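Local atomic coordinates of ThiJ/PfpI family protein (Francisella tularensis subsp. novicida, PDB entry 4P5P), a protein that probably acts as a glyoxalase III-type enzyme of the DJ-1/PfpI family and is a virulence factor with a flavodoxin-like fold. Residues P31-I36 with N66-A71; A112-K117 with V135-N140; Q194-S199 with T205-Q210; D200-T205 with K220-N225. All coordinates share one frame; numbering follows the deposited sequence. Where two conformers were deposited one is given.

Overall arrangement
Contact 1 comes first along the chain: it closes the loop that contains strand 40-46, bringing helix 26-35 against helix 64-71. Contact 2 follows in series, returning the chain after strand 127-130 to helix 112-123, on the opposite side of the chain's centre from contact 1. Contacts 3 and 4 cross each other and share Thr205. Contact 3 is the beta hairpin at one margin of the mixed sheet, while contact 4 lays the turn and second strand of that hairpin against the last turn of helix 212-222. Leu138 of contact 2 packs on Ile203 and Thr205, and Lys220 NZ of contact 4 probably hydrogen-bonds to Ile35 O of contact 1, joining the C-terminal helix to helix 26-35.

Contact 1. Residues P31-I36 with N66-A71; sequences PYYSII and NDKFLA
Phe69 drives the edge of its ring toward the face of Tyr32, while the neighbouring Tyr33 lies beneath the aliphatic chain of Lys68. The first pair is a T-shaped (edge-to-face) stack, with centroids 5.5 Å apart and planes at 89°. Phe69 CE1 makes the closest approach, 4.1 Å from Tyr32 CG, over the rim of the tyrosine ring rather than its middle. The first torsions of the two tyrosines differ: in Tyr32 CG is anti to the backbone N (chi1 -174°), whereas in Tyr33 it is anti to the carbonyl carbon (chi1 -74°), which sends the two rings to different parts of the partner helix. Tyr33 is covered on both faces. Tyr32 CD2 lies over the centre of one, and on the other Lys68 CD makes a CH-pi contact 3.9 Å from the ring centroid. Lys68 CE also comes within 3.4 Å of Tyr33 CE1. At its edge, the Tyr33 ring meets the backbone of the second helix, with Tyr33 OH 3.3 Å from Phe69 CA.

These rings span two nearly perpendicular helices whose segment axes approach to 11.0 Å, a distance that aromatic side chains are long enough to bridge. Ile44 of strand 40-46 and Leu75 of helix 73-80 pack on both Tyr32 and Phe69, continuing the apolar layer on this side of the flavodoxin-like sheet. Lysine suits the outer position because its methylenes can lie on a ring while its ammonium group stays at the exposed end. The contact therefore depends on ring geometry, CH-pi attraction and burial of apolar surface, without a direct polar bond between the segments.

Contact 2. Residues A112-K117 with V135-N140; sequences ANIHSK and VAALIN
The imidazole ring of His115, on helix 112-123 of this flavodoxin-like fold, has the backbone O of Asn140 over the centre of one face, 4.0 Å above its plane. On the same side, Asn140 CB comes obliquely over the NE2-CE1 bond, 3.9 Å from His115 NE2. The two side chains lie alongside and point the same way, yet imidazole and amide planes are turned 78° apart, so they do not stack. Both polar ends instead converge on one acceptor, since His115 NE2 and Asn140 ND2 each donate to Pro109 O.

The helix packs here against the turn 135-140, a few residues after Cys132, which is found oxidised to a sulfinic acid; the place of Cys132 after strand 127-130 is consistent with the nucleophile elbow of the DJ-1/PfpI family. His115 CG, anti to the carbonyl carbon (chi1 -60°), carries the partly exposed ring toward Asn140, while Ile114 is buried. Small Ala137 suits that inner position because it admits the branched isoleucine close to the backbone. Ile114 CD1 lies 4.1 Å from Ala137 CB, and Ile114 CG2 touches both the same methyl at 4.0 Å and Ala137 O at 3.4 Å.

Contact 3. Residues Q194-S199 with T205-Q210; sequences QSYVKS and TAQNPQ
Residues Gln194-Ser199 and Thr205-Gln210 form an antiparallel beta hairpin with its lead-in and exit loops, at the margin of the mixed sheet where strand 197-200 is outermost within the chain. Lys198 and Thr205 are the hydrogen-bonded pair: Lys198 N gives to Thr205 O at 2.8 Å, and Thr205 N returns a bond to Lys198 O at 2.9 Å. Val197 and Ala206 make the next, non-hydrogen-bonded pair on the opposite face, with Val197 CG2 4.1 Å from Ala206 CB. Ala206 packs against Phe215 of helix 212-222, and its small methyl suits that close approach.

Beyond the strands one more backbone bond, Gln207 N to Tyr196 O at 3.1 Å, continues the pairing before side chains take over. The extended Gln207 side chain brings OE1, which accepts from Ala190 N, within 3.3 Å of Tyr196 CB. Asn208 ND2 grips Gln194 O at 2.8 Å with an N-H...O angle of 162°. The acceptor lies in the asparagine amide plane, though the donor stands 42° above the carbonyl plane. Asn208 CG sits between its own N and carbonyl carbon (chi1 51°), which turns the short amide toward the other segment. Asn208 OD1 is hydrogen-bonded to Ser211 OG, and Glu162 receives Gln207 NE2 and Asn208 ND2, probably fixing both amides in rotation. A water joins Ser195 OG to the backbone O of Gln210.

Amides suit these buried places because each can donate and accept at once. The whole is a hairpin whose second strand, 203-206, joins the parallel strands of the flavodoxin-like sheet while 197-200 adds an antiparallel edge within the chain.

Contact 4. Residues D200-T205 with K220-N225; sequences DSKIIT and KQSLFN
Lys202 NZ is held by a water at 2.7 Å, and the same water donates to Ser222 O at 3.1 Å, linking a hairpin turn to the last turn of helix 212-222. The ammonium group also donates to Asn125 O, so two oxygen acceptors hold it. The turn is a type I' beta turn, Asp200 to Ile203, the tight connection between strands 197-200 and 203-206 of the flavodoxin-like sheet. Asp200 and Ile203 bond reciprocally through their backbones, with Ile203 N 2.9 Å from Asp200 O. Both central residues carry positive phi, 57° at Ser201 and 65° at Lys202, although neither is a glycine. Ser201 also gives its OG proton to Asp200 OD1 at 2.9 Å, while Asp200 OD2 accepts from Glu154 N.

Lysine suits the third turn position because its chain is long enough to span to the C-terminal region of the helix. With CG anti to the carbonyl carbon (chi1 -71°) and every later torsion extended, it passes alongside Ser222 before delivering NZ to the water. In the conformer given, Lys202 CG lies 3.5 Å from Ser222 OG. Asn225, the C-terminal residue, approaches across the lysine at about a right angle, its ND2 remaining 4.1 Å from Lys202 NZ.

A small serine fits where helix and sheet come close. Val127 of strand 127-130 packs on both Ser222 and Ile204, next to the polar bridge. There the tip of the isoleucine meets the serine carbon, Ile204 CD1 lying 3.9 Å from Ser222 CB.

Contact 1. Residues P31-I36 with N66-A71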
loop_
_atom_site.group_PDB
_atom_site.type_symbol
_atom_site.label_atom_id
_atom_site.label_comp_id
_atom_site.label_asym_id
_atom_site.label_seq_id
_atom_site.Cartn_x
_atom_site.Cartn_y
_atom_site.Cartn_z
ATOM N N PRO A 31 0.741 -2.376 -10.248
ATOM C CA PRO A 31 1.322 -1.029 -10.309
ATOM C C PRO A 31 2.805 -1.024 -10.713
ATOM O O PRO A 31 3.251 -0.099 -11.395
ATOM C CB PRO A 31 1.109 -0.494 -8.885
ATOM C CG PRO A 31 -0.007 -1.309 -8.342
ATOM C CD PRO A 31 0.190 -2.672 -8.918
ATOM N N TYR A 32 3.559 -2.049 -10.327
ATOM C CA TYR A 32 4.952 -2.163 -10.749
ATOM C C TYR A 32 5.082 -2.104 -12.261
ATOM O O TYR A 32 5.813 -1.282 -12.796
ATOM C CB TYR A 32 5.565 -3.463 -10.225
ATOM C CG TYR A 32 7.053 -3.598 -10.487
ATOM C CD1 TYR A 32 7.971 -3.064 -9.602
ATOM C CD2 TYR A 32 7.538 -4.244 -11.622
ATOM C CE1 TYR A 32 9.327 -3.179 -9.827
ATOM C CE2 TYR A 32 8.894 -4.355 -11.860
ATOM C CZ TYR A 32 9.786 -3.814 -10.955
ATOM O OH TYR A 32 11.145 -3.904 -11.153
ATOM N N TYR A 33 4.372 -2.973 -12.963
ATOM C CA TYR A 33 4.533 -3.014 -14.412
ATOM C C TYR A 33 3.826 -1.852 -15.114
ATOM O O TYR A 33 4.180 -1.512 -16.238
ATOM C CB TYR A 33 4.041 -4.351 -14.960
ATOM C CG TYR A 33 4.995 -5.495 -14.675
ATOM C CD1 TYR A 33 6.280 -5.500 -15.197
ATOM C CD2 TYR A 33 4.616 -6.556 -13.871
ATOM C CE1 TYR A 33 7.150 -6.539 -14.942
ATOM C CE2 TYR A 33 5.480 -7.607 -13.622
ATOM C CZ TYR A 33 6.749 -7.587 -14.149
ATOM O OH TYR A 33 7.621 -8.625 -13.897
ATOM N N SER A 34 2.838 -1.237 -14.469
ATOM C CA SER A 34 2.149 -0.092 -15.063
ATOM C C SER A 34 3.003 1.161 -15.022
ATOM O O SER A 34 2.936 2.010 -15.923
ATOM C CB SER A 34 0.829 0.179 -14.339
ATOM O OG SER A 34 0.237 1.364 -14.834
ATOM N N ILE A 35 3.807 1.282 -13.971
ATOM C CA ILE A 35 4.592 2.485 -13.733
ATOM C C ILE A 35 6.003 2.422 -14.323
ATOM O O ILE A 35 6.492 3.420 -14.861
ATOM C CB ILE A 35 4.671 2.764 -12.224
ATOM C CG1 ILE A 35 3.283 3.131 -11.700
ATOM C CG2 ILE A 35 5.645 3.910 -11.918
ATOM C CD1 ILE A 35 3.157 3.073 -10.202
ATOM N N ILE A 36 6.658 1.270 -14.229
ATOM C CA ILE A 36 8.068 1.172 -14.627
ATOM C C ILE A 36 8.295 1.489 -16.107
ATOM O O ILE A 36 7.543 1.047 -16.986
ATOM C CB ILE A 36 8.626 -0.241 -14.318
ATOM C CG1 ILE A 36 10.153 -0.241 -14.364
ATOM C CG2 ILE A 36 8.030 -1.299 -15.258
ATOM C CD1 ILE A 36 10.780 -1.500 -13.815
ATOM N N ASN A 66 1.217 -11.283 -12.233
ATOM C CA ASN A 66 1.744 -11.997 -11.073
ATOM C C ASN A 66 2.766 -13.041 -11.508
ATOM O O ASN A 66 3.845 -13.154 -10.929
ATOM C CB ASN A 66 0.631 -12.679 -10.272
ATOM C CG ASN A 66 -0.173 -11.708 -9.432
ATOM O OD1 ASN A 66 0.183 -10.534 -9.301
ATOM N ND2 ASN A 66 -1.258 -12.201 -8.847
ATOM N N ASP A 67 2.411 -13.811 -12.533
ATOM C CA ASP A 67 3.306 -14.840 -13.045
ATOM C C ASP A 67 4.575 -14.216 -13.635
ATOM O O ASP A 67 5.674 -14.739 -13.447
ATOM C CB ASP A 67 2.599 -15.696 -14.104
ATOM C CG ASP A 67 1.638 -16.708 -13.502
ATOM O OD1 ASP A 67 1.668 -16.943 -12.271
ATOM O OD2 ASP A 67 0.871 -17.302 -14.281
ATOM N N LYS A 68 4.420 -13.117 -14.365
ATOM C CA LYS A 68 5.564 -12.436 -14.971
ATOM C C LYS A 68 6.553 -12.000 -13.895
ATOM O O LYS A 68 7.770 -12.194 -14.023
ATOM C CB LYS A 68 5.099 -11.224 -15.779
ATOM C CG LYS A 68 6.214 -10.463 -16.487
ATOM C CD LYS A 68 5.673 -9.221 -17.187
ATOM C CE LYS A 68 6.790 -8.365 -17.762
ATOM N NZ LYS A 68 7.473 -9.023 -18.898
ATOM N N PHE A 69 6.007 -11.412 -12.836
ATOM C CA PHE A 69 6.796 -10.924 -11.714
ATOM C C PHE A 69 7.593 -12.055 -11.069
ATOM O O PHE A 69 8.801 -11.939 -10.858
ATOM C CB PHE A 69 5.857 -10.260 -10.710
ATOM C CG PHE A 69 6.541 -9.448 -9.664
ATOM C CD1 PHE A 69 6.736 -8.094 -9.843
ATOM C CD2 PHE A 69 6.920 -10.017 -8.472
ATOM C CE1 PHE A 69 7.341 -7.332 -8.864
ATOM C CE2 PHE A 69 7.525 -9.249 -7.483
ATOM C CZ PHE A 69 7.735 -7.917 -7.685
ATOM N N LEU A 70 6.918 -13.167 -10.813
ATOM C CA LEU A 70 7.507 -14.289 -10.097
ATOM C C LEU A 70 8.489 -15.071 -10.962
ATOM O O LEU A 70 9.314 -15.829 -10.439
ATOM C CB LEU A 70 6.397 -15.218 -9.590
ATOM C CG LEU A 70 5.361 -14.619 -8.632
ATOM C CD1 LEU A 70 4.052 -15.428 -8.677
ATOM C CD2 LEU A 70 5.918 -14.549 -7.229
ATOM N N ALA A 71 8.406 -14.893 -12.280
ATOM C CA ALA A 71 9.311 -15.581 -13.200
ATOM C C ALA A 71 10.633 -14.839 -13.407
ATOM O O ALA A 71 11.583 -15.412 -13.934
ATOM C CB ALA A 71 8.640 -15.794 -14.530
#

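Contact 2. Residues A112-K117 with V135-N140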
loop_
_atom_site.group_PDB
_atom_site.type_symbol
_atom_site.label_atom_id
_atom_site.label_comp_id
_atom_site.label_asym_id
_atom_site.label_seq_id
_atom_site.Cartn_x
_atom_site.Cartn_y
_atom_site.Cartn_z
ATOM N N ALA A 112 7.192 3.170 12.813
ATOM C CA ALA A 112 7.854 4.468 12.913
ATOM C C ALA A 112 8.495 4.901 11.600
ATOM O O ALA A 112 8.494 6.079 11.265
ATOM C CB ALA A 112 8.879 4.432 13.997
ATOM N N ASN A 113 9.065 3.962 10.865
ATOM C CA ASN A 113 9.695 4.310 9.608
ATOM C C ASN A 113 8.673 4.733 8.569
ATOM O O ASN A 113 8.961 5.612 7.755
ATOM C CB ASN A 113 10.538 3.152 9.084
ATOM C CG ASN A 113 11.916 3.114 9.705
ATOM O OD1 ASN A 113 12.823 3.839 9.285
ATOM N ND2 ASN A 113 12.078 2.285 10.721
ATOM N N ILE A 114 7.489 4.124 8.585
ATOM C CA ILE A 114 6.444 4.606 7.699
ATOM C C ILE A 114 6.124 6.060 8.053
ATOM O O ILE A 114 6.062 6.930 7.183
ATOM C CB ILE A 114 5.174 3.742 7.784
ATOM C CG1 ILE A 114 5.403 2.405 7.101
ATOM C CG2 ILE A 114 3.988 4.463 7.135
ATOM C CD1 ILE A 114 4.165 1.482 7.135
ATOM N N HIS A 115 5.937 6.331 9.335
ATOM C CA HIS A 115 5.562 7.687 9.752
ATOM C C HIS A 115 6.585 8.724 9.305
ATOM O O HIS A 115 6.226 9.726 8.684
ATOM C CB HIS A 115 5.400 7.773 11.275
ATOM C CG HIS A 115 4.345 6.868 11.836
ATOM N ND1 HIS A 115 4.188 6.665 13.191
ATOM C CD2 HIS A 115 3.411 6.094 11.227
ATOM C CE1 HIS A 115 3.189 5.821 13.393
ATOM N NE2 HIS A 115 2.711 5.451 12.220
ATOM N N SER A 116 7.866 8.479 9.579
ATOM C CA SER A 116 8.896 9.463 9.252
ATOM C C SER A 116 9.128 9.566 7.739
ATOM O O SER A 116 9.330 10.665 7.215
ATOM C CB SER A 116 10.217 9.148 9.971
ATOM O OG SER A 116 10.746 7.892 9.627
ATOM N N LYS A 117 9.043 8.452 7.016
ATOM C CA LYS A 117 9.345 8.512 5.592
ATOM C C LYS A 117 8.197 9.118 4.799
ATOM O O LYS A 117 8.435 9.833 3.818
ATOM C CB LYS A 117 9.711 7.118 5.067
ATOM C CG LYS A 117 11.071 6.676 5.624
ATOM C CD LYS A 117 11.459 5.245 5.274
ATOM C CE LYS A 117 12.939 4.964 5.584
ATOM N NZ LYS A 117 13.345 5.297 6.983
ATOM N N VAL A 135 -3.748 1.372 2.933
ATOM C CA VAL A 135 -4.070 2.708 3.407
ATOM C C VAL A 135 -3.908 2.780 4.942
ATOM O O VAL A 135 -3.785 3.870 5.505
ATOM C CB VAL A 135 -5.509 3.124 2.953
ATOM C CG1 VAL A 135 -5.803 4.566 3.347
ATOM C CG2 VAL A 135 -5.643 2.960 1.434
ATOM N N ALA A 136 -3.840 1.623 5.609
ATOM C CA ALA A 136 -3.525 1.587 7.051
ATOM C C ALA A 136 -2.197 2.287 7.363
ATOM O O ALA A 136 -1.972 2.752 8.486
ATOM C CB ALA A 136 -3.480 0.149 7.553
ATOM N N ALA A 137 -1.310 2.348 6.372
ATOM C CA ALA A 137 -0.037 3.061 6.528
ATOM C C ALA A 137 -0.207 4.535 6.854
ATOM O O ALA A 137 0.680 5.138 7.449
ATOM C CB ALA A 137 0.808 2.945 5.272
ATOM N N LEU A 138 -1.328 5.129 6.449
ATOM C CA LEU A 138 -1.485 6.589 6.527
ATOM C C LEU A 138 -2.266 7.081 7.730
ATOM O O LEU A 138 -2.264 8.274 8.026
ATOM C CB LEU A 138 -2.157 7.108 5.257
ATOM C CG LEU A 138 -1.536 6.682 3.929
ATOM C CD1 LEU A 138 -2.284 7.344 2.780
ATOM C CD2 LEU A 138 -0.048 7.026 3.873
ATOM N N ILE A 139 -2.944 6.171 8.417
ATOM C CA ILE A 139 -3.849 6.557 9.510
ATOM C C ILE A 139 -3.182 7.446 10.575
ATOM O O ILE A 139 -3.757 8.448 10.993
ATOM C CB ILE A 139 -4.413 5.317 10.204
ATOM C CG1 ILE A 139 -5.241 4.465 9.230
ATOM C CG2 ILE A 139 -5.302 5.701 11.373
ATOM C CD1 ILE A 139 -5.453 3.063 9.750
ATOM N N ASN A 140 -1.986 7.062 11.022
ATOM C CA ASN A 140 -1.334 7.675 12.182
ATOM C C ASN A 140 -0.126 8.540 11.839
ATOM O O ASN A 140 0.658 8.895 12.731
ATOM C CB ASN A 140 -0.879 6.591 13.167
ATOM C CG ASN A 140 -2.020 5.767 13.707
ATOM O OD1 ASN A 140 -3.042 6.297 14.152
ATOM N ND2 ASN A 140 -1.855 4.460 13.672
#

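Contact 3. Residues Q194-S199 with T205-Q210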
loop_
_atom_site.group_PDB
_atom_site.type_symbol
_atom_site.label_atom_id
_atom_site.label_comp_id
_atom_site.label_asym_id
_atom_site.label_seq_id
_atom_site.Cartn_x
_atom_site.Cartn_y
_atom_site.Cartn_z
ATOM N N GLN A 194 -15.561 -2.419 -7.191
ATOM C CA GLN A 194 -15.433 -1.441 -8.262
ATOM C C GLN A 194 -14.158 -0.620 -8.096
ATOM O O GLN A 194 -13.742 -0.336 -6.977
ATOM C CB GLN A 194 -16.646 -0.515 -8.282
ATOM C CG GLN A 194 -17.948 -1.247 -8.472
ATOM C CD GLN A 194 -18.045 -1.873 -9.840
ATOM O OE1 GLN A 194 -18.282 -1.180 -10.831
ATOM N NE2 GLN A 194 -17.865 -3.188 -9.908
ATOM N N SER A 195 -13.549 -0.234 -9.209
ATOM C CA SER A 195 -12.349 0.591 -9.183
ATOM C C SER A 195 -12.688 1.978 -8.649
ATOM O O SER A 195 -13.637 2.628 -9.114
ATOM C CB SER A 195 -11.735 0.693 -10.574
ATOM O OG SER A 195 -10.547 1.470 -10.557
ATOM N N TYR A 196 -11.909 2.423 -7.668
ATOM C CA TYR A 196 -12.149 3.706 -7.014
ATOM C C TYR A 196 -10.851 4.271 -6.473
ATOM O O TYR A 196 -10.194 3.643 -5.645
ATOM C CB TYR A 196 -13.162 3.552 -5.892
ATOM C CG TYR A 196 -13.698 4.863 -5.354
ATOM C CD1 TYR A 196 -14.418 5.724 -6.167
ATOM C CD2 TYR A 196 -13.515 5.228 -4.029
ATOM C CE1 TYR A 196 -14.932 6.912 -5.678
ATOM C CE2 TYR A 196 -14.031 6.418 -3.530
ATOM C CZ TYR A 196 -14.736 7.258 -4.361
ATOM O OH TYR A 196 -15.246 8.449 -3.869
ATOM N N VAL A 197 -10.493 5.448 -6.970
ATOM C CA VAL A 197 -9.248 6.111 -6.625
ATOM C C VAL A 197 -9.507 7.560 -6.230
ATOM O O VAL A 197 -10.201 8.293 -6.929
ATOM C CB VAL A 197 -8.252 6.066 -7.800
ATOM C CG1 VAL A 197 -6.949 6.782 -7.451
ATOM C CG2 VAL A 197 -7.983 4.623 -8.197
ATOM N N LYS A 198 -8.922 7.960 -5.104
ATOM C CA LYS A 198 -8.981 9.328 -4.626
ATOM C C LYS A 198 -7.603 9.972 -4.649
ATOM O O LYS A 198 -6.603 9.297 -4.413
ATOM C CB LYS A 198 -9.542 9.365 -3.204
ATOM C CG LYS A 198 -10.989 8.860 -3.099
ATOM C CD LYS A 198 -11.988 9.696 -3.911
ATOM C CE LYS A 198 -11.992 11.144 -3.507
ATOM N NZ LYS A 198 -13.074 11.928 -4.165
ATOM N N SER A 199 -7.568 11.267 -4.943
ATOM C CA SER A 199 -6.325 12.017 -4.989
ATOM C C SER A 199 -6.530 13.385 -4.334
ATOM O O SER A 199 -7.366 14.181 -4.779
ATOM C CB SER A 199 -5.844 12.162 -6.431
ATOM O OG SER A 199 -4.515 12.645 -6.480
ATOM N N THR A 205 -5.129 7.388 -2.839
ATOM C CA THR A 205 -5.596 6.160 -2.220
ATOM C C THR A 205 -6.556 5.419 -3.151
ATOM O O THR A 205 -7.193 6.013 -4.024
ATOM C CB THR A 205 -6.277 6.429 -0.851
ATOM O OG1 THR A 205 -7.299 7.420 -0.989
ATOM C CG2 THR A 205 -5.270 6.937 0.185
ATOM N N ALA A 206 -6.615 4.108 -2.987
ATOM C CA ALA A 206 -7.395 3.243 -3.866
ATOM C C ALA A 206 -8.075 2.184 -3.013
ATOM O O ALA A 206 -7.570 1.790 -1.966
ATOM C CB ALA A 206 -6.511 2.614 -4.930
ATOM N N GLN A 207 -9.241 1.732 -3.453
ATOM C CA GLN A 207 -10.134 0.991 -2.576
ATOM C C GLN A 207 -9.840 -0.509 -2.448
ATOM O O GLN A 207 -9.958 -1.059 -1.362
ATOM C CB GLN A 207 -11.565 1.186 -3.068
ATOM C CG GLN A 207 -12.625 0.565 -2.187
ATOM C CD GLN A 207 -14.016 0.932 -2.648
ATOM O OE1 GLN A 207 -14.226 2.013 -3.197
ATOM N NE2 GLN A 207 -14.970 0.033 -2.438
ATOM N N ASN A 208 -9.461 -1.157 -3.547
ATOM C CA ASN A 208 -9.506 -2.612 -3.632
ATOM C C ASN A 208 -8.576 -3.109 -4.748
ATOM O O ASN A 208 -7.998 -2.305 -5.467
ATOM C CB ASN A 208 -10.962 -3.051 -3.849
ATOM C CG ASN A 208 -11.612 -2.325 -4.996
ATOM O OD1 ASN A 208 -10.963 -2.031 -5.998
ATOM N ND2 ASN A 208 -12.907 -2.000 -4.850
ATOM N N PRO A 209 -8.391 -4.435 -4.869
ATOM C CA PRO A 209 -7.488 -4.924 -5.912
ATOM C C PRO A 209 -7.953 -4.503 -7.302
ATOM O O PRO A 209 -7.128 -4.339 -8.210
ATOM C CB PRO A 209 -7.551 -6.443 -5.742
ATOM C CG PRO A 209 -7.956 -6.651 -4.335
ATOM C CD PRO A 209 -8.885 -5.531 -4.019
ATOM N N GLN A 210 -9.266 -4.318 -7.455
ATOM C CA GLN A 210 -9.837 -3.948 -8.741
ATOM C C GLN A 210 -9.511 -2.507 -9.117
ATOM O O GLN A 210 -9.808 -2.073 -10.230
ATOM C CB GLN A 210 -11.352 -4.153 -8.732
ATOM C CG GLN A 210 -11.775 -5.597 -8.532
ATOM C CD GLN A 210 -11.691 -6.077 -7.089
ATOM O OE1 GLN A 210 -11.550 -5.285 -6.156
ATOM N NE2 GLN A 210 -11.761 -7.398 -6.905
HETATM O O HOH W 1 -8.444 0.133 -11.992
#

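Contact 4. Residues D200-T205 with K220-N225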
loop_
_atom_site.group_PDB
_atom_site.type_symbol
_atom_site.label_atom_id
_atom_site.label_comp_id
_atom_site.label_asym_id
_atom_site.label_seq_id
_atom_site.Cartn_x
_atom_site.Cartn_y
_atom_site.Cartn_z
ATOM N N ASP A 200 -5.766 13.647 -3.283
ATOM C CA ASP A 200 -5.875 14.887 -2.528
ATOM C C ASP A 200 -4.485 15.275 -2.056
ATOM O O ASP A 200 -3.874 14.552 -1.275
ATOM C CB ASP A 200 -6.826 14.706 -1.339
ATOM C CG ASP A 200 -7.228 16.011 -0.701
ATOM O OD1 ASP A 200 -6.445 16.979 -0.764
ATOM O OD2 ASP A 200 -8.319 16.072 -0.120
ATOM N N SER A 201 -3.979 16.400 -2.547
ATOM C CA SER A 201 -2.663 16.894 -2.142
ATOM C C SER A 201 -1.546 15.871 -2.392
ATOM O O SER A 201 -0.622 15.753 -1.591
ATOM C CB SER A 201 -2.694 17.285 -0.664
ATOM O OG SER A 201 -3.774 18.169 -0.408
ATOM N N LYS A 202 -1.655 15.152 -3.509
ATOM C CA LYS A 202 -0.712 14.113 -3.933
ATOM C C LYS A 202 -0.686 12.921 -2.978
ATOM O O LYS A 202 0.224 12.098 -3.028
ATOM C CB LYS A 202 0.691 14.693 -4.109
ATOM C CG LYS A 202 0.827 15.618 -5.319
ATOM C CD LYS A 202 2.282 15.971 -5.505
ATOM C CE LYS A 202 2.553 16.741 -6.759
ATOM N NZ LYS A 202 4.017 17.017 -6.864
ATOM N N ILE A 203 -1.718 12.808 -2.145
ATOM C CA ILE A 203 -1.997 11.582 -1.418
ATOM C C ILE A 203 -3.043 10.828 -2.229
ATOM O O ILE A 203 -4.180 11.283 -2.358
ATOM C CB ILE A 203 -2.512 11.849 0.003
ATOM C CG1 ILE A 203 -1.443 12.590 0.810
ATOM C CG2 ILE A 203 -2.900 10.528 0.681
ATOM C CD1 ILE A 203 -1.929 13.121 2.153
ATOM N N ILE A 204 -2.647 9.688 -2.773
ATOM C CA ILE A 204 -3.466 8.924 -3.690
ATOM C C ILE A 204 -3.840 7.617 -3.021
ATOM O O ILE A 204 -2.967 6.832 -2.659
ATOM C CB ILE A 204 -2.725 8.659 -5.013
ATOM C CG1 ILE A 204 -2.375 10.000 -5.669
ATOM C CG2 ILE A 204 -3.584 7.808 -5.940
ATOM C CD1 ILE A 204 -1.413 9.886 -6.828
ATOM N N THR A 205 -5.129 7.388 -2.839
ATOM C CA THR A 205 -5.596 6.160 -2.220
ATOM C C THR A 205 -6.556 5.419 -3.151
ATOM O O THR A 205 -7.193 6.013 -4.024
ATOM C CB THR A 205 -6.277 6.429 -0.851
ATOM O OG1 THR A 205 -7.299 7.420 -0.989
ATOM C CG2 THR A 205 -5.270 6.937 0.185
ATOM N N LYS A 220 1.391 7.691 -11.674
ATOM C CA LYS A 220 2.352 7.984 -12.728
ATOM C C LYS A 220 2.173 9.412 -13.204
ATOM O O LYS A 220 3.151 10.127 -13.446
ATOM C CB LYS A 220 2.205 7.000 -13.896
ATOM C CG LYS A 220 3.345 7.091 -14.897
ATOM C CD LYS A 220 3.404 5.885 -15.807
ATOM C CE LYS A 220 4.589 5.996 -16.759
ATOM N NZ LYS A 220 5.044 4.678 -17.292
ATOM N N GLN A 221 0.920 9.836 -13.317
ATOM C CA GLN A 221 0.624 11.197 -13.736
ATOM C C GLN A 221 1.075 12.226 -12.694
ATOM O O GLN A 221 1.608 13.282 -13.047
ATOM C CB GLN A 221 -0.868 11.349 -14.002
ATOM C CG GLN A 221 -1.244 12.702 -14.568
ATOM C CD GLN A 221 -2.677 12.739 -15.049
ATOM O OE1 GLN A 221 -3.395 11.743 -14.960
ATOM N NE2 GLN A 221 -3.101 13.887 -15.564
ATOM N N SER A 222 0.874 11.907 -11.416
ATOM C CA SER A 222 1.197 12.833 -10.333
ATOM C C SER A 222 2.704 13.024 -10.165
ATOM O O SER A 222 3.146 14.034 -9.604
ATOM C CB SER A 222 0.591 12.348 -9.018
ATOM O OG SER A 222 0.729 13.330 -8.004
ATOM N N LEU A 223 3.489 12.059 -10.644
ATOM C CA LEU A 223 4.948 12.163 -10.608
ATOM C C LEU A 223 5.467 13.346 -11.413
ATOM O O LEU A 223 6.587 13.807 -11.192
ATOM C CB LEU A 223 5.602 10.893 -11.151
ATOM C CG LEU A 223 5.601 9.666 -10.252
ATOM C CD1 LEU A 223 6.151 8.452 -10.994
ATOM C CD2 LEU A 223 6.422 9.956 -9.006
ATOM N N PHE A 224 4.661 13.817 -12.356
ATOM C CA PHE A 224 5.066 14.898 -13.254
ATOM C C PHE A 224 4.181 16.127 -13.078
ATOM O O PHE A 224 3.052 16.027 -12.592
ATOM C CB PHE A 224 5.030 14.406 -14.704
ATOM C CG PHE A 224 5.918 13.217 -14.954
ATOM C CD1 PHE A 224 7.260 13.387 -15.267
ATOM C CD2 PHE A 224 5.418 11.929 -14.853
ATOM C CE1 PHE A 224 8.080 12.293 -15.482
ATOM C CE2 PHE A 224 6.237 10.831 -15.070
ATOM C CZ PHE A 224 7.562 11.012 -15.381
ATOM N N ASN A 225 4.695 17.288 -13.470
ATOM C CA ASN A 225 3.968 18.549 -13.306
ATOM C C ASN A 225 3.457 19.111 -14.627
ATOM O O ASN A 225 3.991 18.796 -15.693
ATOM C CB ASN A 225 4.861 19.580 -12.613
ATOM C CG ASN A 225 5.091 19.256 -11.150
ATOM O OD1 ASN A 225 6.232 19.127 -10.700
ATOM N ND2 ASN A 225 4.000 19.110 -10.398
ATOM O OXT ASN A 225 2.498 19.887 -14.660
HETATM O O HOH W 2 5.422 14.866 -7.729
#